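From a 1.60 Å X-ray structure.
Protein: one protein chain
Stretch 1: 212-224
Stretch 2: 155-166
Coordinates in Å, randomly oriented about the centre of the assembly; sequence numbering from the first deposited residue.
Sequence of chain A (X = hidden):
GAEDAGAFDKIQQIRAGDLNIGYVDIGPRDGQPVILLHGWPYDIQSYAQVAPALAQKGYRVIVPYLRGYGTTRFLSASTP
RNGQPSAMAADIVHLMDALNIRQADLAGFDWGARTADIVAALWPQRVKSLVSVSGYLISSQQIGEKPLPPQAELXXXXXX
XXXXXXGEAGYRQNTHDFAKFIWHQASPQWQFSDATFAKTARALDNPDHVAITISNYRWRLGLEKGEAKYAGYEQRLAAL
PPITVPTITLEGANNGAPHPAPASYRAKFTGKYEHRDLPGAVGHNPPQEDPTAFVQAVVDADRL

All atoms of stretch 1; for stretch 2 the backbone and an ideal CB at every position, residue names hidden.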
# COMPACT_ATOMS: atom_id res chain seq x y z
N ILE A 212 -11.48 8.74 -1.68
CA ILE A 212 -10.16 8.45 -1.08
C ILE A 212 -9.06 8.64 -2.12
O ILE A 212 -7.98 9.20 -1.79
CB ILE A 212 -10.12 7.03 -0.47
CG1 ILE A 212 -11.08 6.95 0.71
CG2 ILE A 212 -8.70 6.66 -0.02
CD1 ILE A 212 -10.79 7.86 1.87
N THR A 213 -9.29 8.17 -3.34
CA THR A 213 -8.32 8.31 -4.39
C THR A 213 -8.02 9.80 -4.64
O THR A 213 -6.84 10.24 -4.69
CB THR A 213 -8.82 7.68 -5.67
OG1 THR A 213 -8.96 6.26 -5.48
CG2 THR A 213 -7.86 7.89 -6.86
N ILE A 214 -9.07 10.58 -4.85
CA ILE A 214 -8.88 12.02 -5.19
C ILE A 214 -8.19 12.74 -4.02
O ILE A 214 -7.28 13.58 -4.22
CB ILE A 214 -10.24 12.66 -5.51
CG1 ILE A 214 -10.85 12.03 -6.74
CG2 ILE A 214 -10.16 14.17 -5.66
CD1 ILE A 214 -10.03 11.91 -7.96
N SER A 215 -8.64 12.44 -2.81
CA SER A 215 -8.04 13.00 -1.62
C SER A 215 -6.54 12.64 -1.53
O SER A 215 -5.70 13.50 -1.22
CB SER A 215 -8.74 12.57 -0.34
OG SER A 215 -8.08 13.04 0.83
N ASN A 216 -6.20 11.37 -1.69
CA ASN A 216 -4.80 10.94 -1.67
C ASN A 216 -3.92 11.80 -2.58
O ASN A 216 -2.87 12.30 -2.13
CB ASN A 216 -4.68 9.45 -2.03
CG ASN A 216 -3.25 8.98 -2.09
OD1 ASN A 216 -2.70 8.49 -1.11
ND2 ASN A 216 -2.63 9.10 -3.26
N TYR A 217 -4.36 11.97 -3.84
CA TYR A 217 -3.56 12.68 -4.84
C TYR A 217 -3.62 14.23 -4.69
O TYR A 217 -2.58 14.89 -4.84
CB TYR A 217 -3.84 12.18 -6.26
CG TYR A 217 -3.34 10.80 -6.40
CD1 TYR A 217 -1.97 10.52 -6.39
CD2 TYR A 217 -4.19 9.71 -6.39
CE1 TYR A 217 -1.48 9.20 -6.41
CE2 TYR A 217 -3.70 8.42 -6.48
CZ TYR A 217 -2.35 8.17 -6.46
OH TYR A 217 -1.89 6.86 -6.42
N ARG A 218 -4.75 14.75 -4.21
CA ARG A 218 -4.79 16.17 -3.90
C ARG A 218 -3.92 16.48 -2.70
O ARG A 218 -3.18 17.50 -2.70
CB ARG A 218 -6.20 16.67 -3.74
CG ARG A 218 -6.92 16.69 -5.06
CD ARG A 218 -8.36 17.14 -4.91
NE ARG A 218 -8.99 16.99 -6.24
CZ ARG A 218 -10.23 17.32 -6.51
NH1 ARG A 218 -11.00 17.82 -5.54
NH2 ARG A 218 -10.73 17.09 -7.74
N TRP A 219 -3.94 15.64 -1.66
CA TRP A 219 -3.06 15.90 -0.53
C TRP A 219 -1.60 15.90 -0.95
O TRP A 219 -0.84 16.76 -0.58
CB TRP A 219 -3.28 14.89 0.63
CG TRP A 219 -2.50 15.25 1.90
CD1 TRP A 219 -2.98 15.90 2.98
CD2 TRP A 219 -1.14 14.94 2.19
NE1 TRP A 219 -2.00 16.07 3.91
CE2 TRP A 219 -0.86 15.47 3.45
CE3 TRP A 219 -0.13 14.32 1.49
CZ2 TRP A 219 0.35 15.34 4.05
CZ3 TRP A 219 1.08 14.17 2.09
CH2 TRP A 219 1.33 14.68 3.35
N ARG A 220 -1.22 14.95 -1.81
CA ARG A 220 0.15 14.76 -2.19
C ARG A 220 0.70 16.01 -2.91
O ARG A 220 1.86 16.32 -2.76
CB ARG A 220 0.22 13.57 -3.13
CG ARG A 220 1.60 13.18 -3.53
CD ARG A 220 1.49 11.91 -4.40
NE ARG A 220 2.72 11.78 -5.18
CZ ARG A 220 3.86 11.32 -4.70
NH1 ARG A 220 3.95 10.90 -3.43
NH2 ARG A 220 4.91 11.28 -5.50
N LEU A 221 -0.19 16.69 -3.65
CA LEU A 221 0.14 17.88 -4.41
C LEU A 221 0.02 19.17 -3.59
O LEU A 221 0.23 20.27 -4.13
CB LEU A 221 -0.72 17.94 -5.65
CG LEU A 221 -0.47 16.85 -6.71
CD1 LEU A 221 -1.54 16.90 -7.75
CD2 LEU A 221 0.91 17.01 -7.30
N GLY A 222 -0.33 19.06 -2.33
CA GLY A 222 -0.48 20.22 -1.48
C GLY A 222 -1.79 20.94 -1.70
O GLY A 222 -1.89 22.10 -1.33
N LEU A 223 -2.80 20.28 -2.27
CA LEU A 223 -4.06 20.90 -2.61
C LEU A 223 -5.18 20.64 -1.64
O LEU A 223 -6.31 21.04 -1.84
CB LEU A 223 -4.49 20.46 -4.01
CG LEU A 223 -3.48 20.77 -5.10
CD1 LEU A 223 -3.95 20.14 -6.39
CD2 LEU A 223 -3.32 22.28 -5.24
N GLU A 224 -4.87 19.98 -0.54
CA GLU A 224 -5.86 19.65 0.47
C GLU A 224 -5.11 19.77 1.78
O GLU A 224 -3.97 19.35 1.88
CB GLU A 224 -6.33 18.20 0.28
CG GLU A 224 -7.73 17.96 0.60
CD GLU A 224 -8.14 16.59 0.14
OE1 GLU A 224 -7.76 15.66 0.86
OE2 GLU A 224 -8.73 16.49 -0.96
N UNK A 155 4.54 10.42 -16.64
CA UNK A 155 4.38 9.16 -15.88
C UNK A 155 3.48 9.30 -14.64
O UNK A 155 2.90 8.32 -14.20
CB UNK A 155 5.75 8.65 -15.44
N UNK A 156 3.37 10.46 -14.07
CA UNK A 156 2.44 10.76 -12.94
C UNK A 156 1.10 11.46 -13.39
O UNK A 156 0.40 12.05 -12.57
CB UNK A 156 3.16 11.66 -11.93
N UNK A 157 0.76 11.34 -14.65
CA UNK A 157 -0.31 12.16 -15.30
C UNK A 157 -1.62 12.17 -14.48
O UNK A 157 -2.28 13.18 -14.35
CB UNK A 157 -0.60 11.62 -16.70
N UNK A 158 -1.97 10.98 -13.98
CA UNK A 158 -3.23 10.79 -13.33
C UNK A 158 -3.38 11.62 -12.07
O UNK A 158 -4.48 12.00 -11.73
CB UNK A 158 -3.42 9.31 -13.00
N UNK A 159 -2.29 11.93 -11.36
CA UNK A 159 -2.45 12.66 -10.14
C UNK A 159 -2.89 14.07 -10.46
O UNK A 159 -3.67 14.69 -9.73
CB UNK A 159 -1.16 12.65 -9.32
N UNK A 160 -2.39 14.59 -11.56
CA UNK A 160 -2.82 15.94 -12.04
C UNK A 160 -4.24 15.93 -12.60
O UNK A 160 -5.04 16.86 -12.28
CB UNK A 160 -1.86 16.45 -13.12
N UNK A 161 -4.61 14.86 -13.31
CA UNK A 161 -6.02 14.68 -13.67
C UNK A 161 -6.95 14.75 -12.44
O UNK A 161 -7.94 15.48 -12.38
CB UNK A 161 -6.20 13.34 -14.38
N UNK A 162 -6.57 13.98 -11.40
CA UNK A 162 -7.36 13.88 -10.16
C UNK A 162 -7.45 15.22 -9.36
O UNK A 162 -8.30 15.40 -8.53
CB UNK A 162 -6.75 12.80 -9.27
N UNK A 163 -6.58 16.17 -9.69
CA UNK A 163 -6.61 17.46 -9.03
C UNK A 163 -7.76 18.35 -9.54
O UNK A 163 -7.97 19.39 -8.96
CB UNK A 163 -5.27 18.17 -9.23
N UNK A 164 -8.42 17.96 -10.64
CA UNK A 164 -9.48 18.72 -11.26
C UNK A 164 -10.83 18.10 -11.06
O UNK A 164 -10.93 16.88 -10.87
CB UNK A 164 -9.21 18.88 -12.76
N UNK A 165 -11.91 18.90 -11.08
CA UNK A 165 -13.24 18.31 -11.01
C UNK A 165 -13.52 17.36 -12.16
O UNK A 165 -14.16 16.36 -11.93
CB UNK A 165 -14.30 19.41 -10.99
N UNK A 166 -13.02 17.69 -13.35
CA UNK A 166 -13.11 16.77 -14.49
C UNK A 166 -12.49 15.39 -14.21
O UNK A 166 -13.09 14.36 -14.56
CB UNK A 166 -12.42 17.40 -15.71

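Position 155 has helical backbone angles, and its ideal CB finds no atom of stretch 1 nearby; many small or polar residues would suit it. It is Ser155, chi1 p.

At 156 the backbone leaves helical phi/psi (-99/20), yet CA-to-CB points toward stretch 1. The ideal CB of 156 is 6.7 Å from Arg220 NH2, so only a long side chain could reach the guanidinium of Arg220; an acid, a glutamine or a flat aromatic would all serve. The residue is Trp156. Its ring receives the Arg220 guanidinium flat upon it, centres 4.2 Å apart and planes at 22°, a cation-aromatic stack. Its CZ3 also lies 4.3 Å from CE1 of Tyr217, which sits near the plane of the indole.

Position 157 is out of reach and tolerates most residues; it is Trp157. Position 158 points sideways, so a long side chain is needed to approach the Tyr217 ring. Tyr158, chi1 p, turns its ring edge to the face of Tyr217, planes at 87° and CE2 3.9 Å from Tyr217 CZ.

Position 159 points toward stretch 1, its ideal CB 3.7 Å from Tyr217 CD1 and 4.5 Å from Leu221 CD1. An aliphatic would fit this start, but the nearby Arg220 donors also favour a longer acceptor such as Gln or Glu. It is Gln159: OE1 accepts a weak hydrogen bond from Arg220 NE (3.1 Å, 134°), while water 1 accepts from Arg220 NH2 at 2.9 Å and, weakly, from Gln159 NE2 at 3.3 Å, bridging the two side chains.

Position 160 points away, so a contact requires length. Phe160 brings CE1 back to 3.8 Å from Leu221 CD2. Position 161, out of reach, is Tyr161.

At 162 the ideal CB is 3.6 Å from Ile214 CD1 and 4.2 Å from Tyr217 CB: an apolar setting for Leu, Met or Phe. Phe162 has the largest area covered by stretch 1. Its CE2 lies 3.6 Å from Thr213 CG2 and its CD2 3.6 Å from Tyr217 CD2, the two rings oblique at 44°. Its backbone O accepts from Arg218 NE (2.9 Å) and NH2 (3.1 Å), a fork independent of side-chain identity.

Position 163 points sideways, with Leu223 CD1 3.7 Å and Leu221 CD1 4.2 Å from the ideal CB; a small apolar residue suits. Ala163 makes both contacts through CB.

Position 164 points away and precedes a helix, favouring Ser, Thr, Asp or Asn as N-cap. Thr164 fills that role. Position 165, in the first helical turn with phi -60°, accommodates proline and is Pro165. Position 166 points away and is Arg166.

Stretch 2 155-166: SWWYQFYFATPR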
# COMPACT_ATOMS: atom_id res chain seq x y z
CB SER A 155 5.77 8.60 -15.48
OG SER A 155 6.31 9.21 -14.25
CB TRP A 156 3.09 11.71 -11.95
CG TRP A 156 4.03 11.14 -11.02
CD1 TRP A 156 5.42 11.30 -11.01
CD2 TRP A 156 3.68 10.49 -9.83
NE1 TRP A 156 5.94 10.69 -9.89
CE2 TRP A 156 4.89 10.13 -9.18
CE3 TRP A 156 2.45 10.07 -9.28
CZ2 TRP A 156 4.91 9.43 -7.97
CZ3 TRP A 156 2.46 9.37 -8.07
CH2 TRP A 156 3.68 9.06 -7.43
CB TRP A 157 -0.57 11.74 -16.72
CG TRP A 157 -1.24 10.46 -16.90
CD1 TRP A 157 -0.66 9.23 -16.80
CD2 TRP A 157 -2.64 10.25 -17.15
NE1 TRP A 157 -1.63 8.28 -16.99
CE2 TRP A 157 -2.85 8.87 -17.16
CE3 TRP A 157 -3.74 11.11 -17.33
CZ2 TRP A 157 -4.11 8.31 -17.44
CZ3 TRP A 157 -4.99 10.56 -17.56
CH2 TRP A 157 -5.15 9.16 -17.60
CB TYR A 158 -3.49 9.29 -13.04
CG TYR A 158 -2.35 8.63 -12.29
CD1 TYR A 158 -1.28 8.03 -13.01
CD2 TYR A 158 -2.32 8.63 -10.92
CE1 TYR A 158 -0.21 7.45 -12.33
CE2 TYR A 158 -1.28 8.08 -10.25
CZ TYR A 158 -0.22 7.50 -10.98
OH TYR A 158 0.80 6.92 -10.25
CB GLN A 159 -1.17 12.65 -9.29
CG GLN A 159 -0.03 13.56 -9.67
CD GLN A 159 1.16 13.44 -8.68
OE1 GLN A 159 1.02 12.86 -7.58
NE2 GLN A 159 2.27 13.91 -9.07
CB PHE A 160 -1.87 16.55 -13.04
CG PHE A 160 -0.43 16.46 -12.60
CD1 PHE A 160 0.03 17.26 -11.57
CD2 PHE A 160 0.43 15.60 -13.24
CE1 PHE A 160 1.33 17.14 -11.10
CE2 PHE A 160 1.73 15.47 -12.77
CZ PHE A 160 2.18 16.25 -11.72
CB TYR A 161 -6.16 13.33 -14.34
CG TYR A 161 -7.52 13.03 -14.94
CD1 TYR A 161 -8.10 13.87 -15.91
CD2 TYR A 161 -8.20 11.90 -14.64
CE1 TYR A 161 -9.32 13.56 -16.51
CE2 TYR A 161 -9.41 11.57 -15.24
CZ TYR A 161 -9.98 12.38 -16.20
OH TYR A 161 -11.20 12.05 -16.78
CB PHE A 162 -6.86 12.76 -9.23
CG PHE A 162 -6.97 11.35 -9.80
CD1 PHE A 162 -7.92 11.02 -10.75
CD2 PHE A 162 -6.12 10.36 -9.32
CE1 PHE A 162 -7.95 9.74 -11.27
CE2 PHE A 162 -6.16 9.07 -9.82
CZ PHE A 162 -7.11 8.77 -10.79
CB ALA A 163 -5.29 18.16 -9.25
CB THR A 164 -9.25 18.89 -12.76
OG1 THR A 164 -9.41 17.65 -13.43
CG2 THR A 164 -7.85 19.48 -13.03
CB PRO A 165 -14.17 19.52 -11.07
CG PRO A 165 -13.37 20.61 -10.46
CD PRO A 165 -11.95 20.37 -10.95
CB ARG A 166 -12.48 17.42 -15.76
CG ARG A 166 -12.41 16.47 -16.93
CD ARG A 166 -12.19 17.25 -18.17
NE ARG A 166 -11.63 16.52 -19.28
CZ ARG A 166 -11.48 17.02 -20.49
NH1 ARG A 166 -11.81 18.27 -20.75
NH2 ARG A 166 -10.87 16.29 -21.43
O HOH W 1 5.20 13.03 -7.77
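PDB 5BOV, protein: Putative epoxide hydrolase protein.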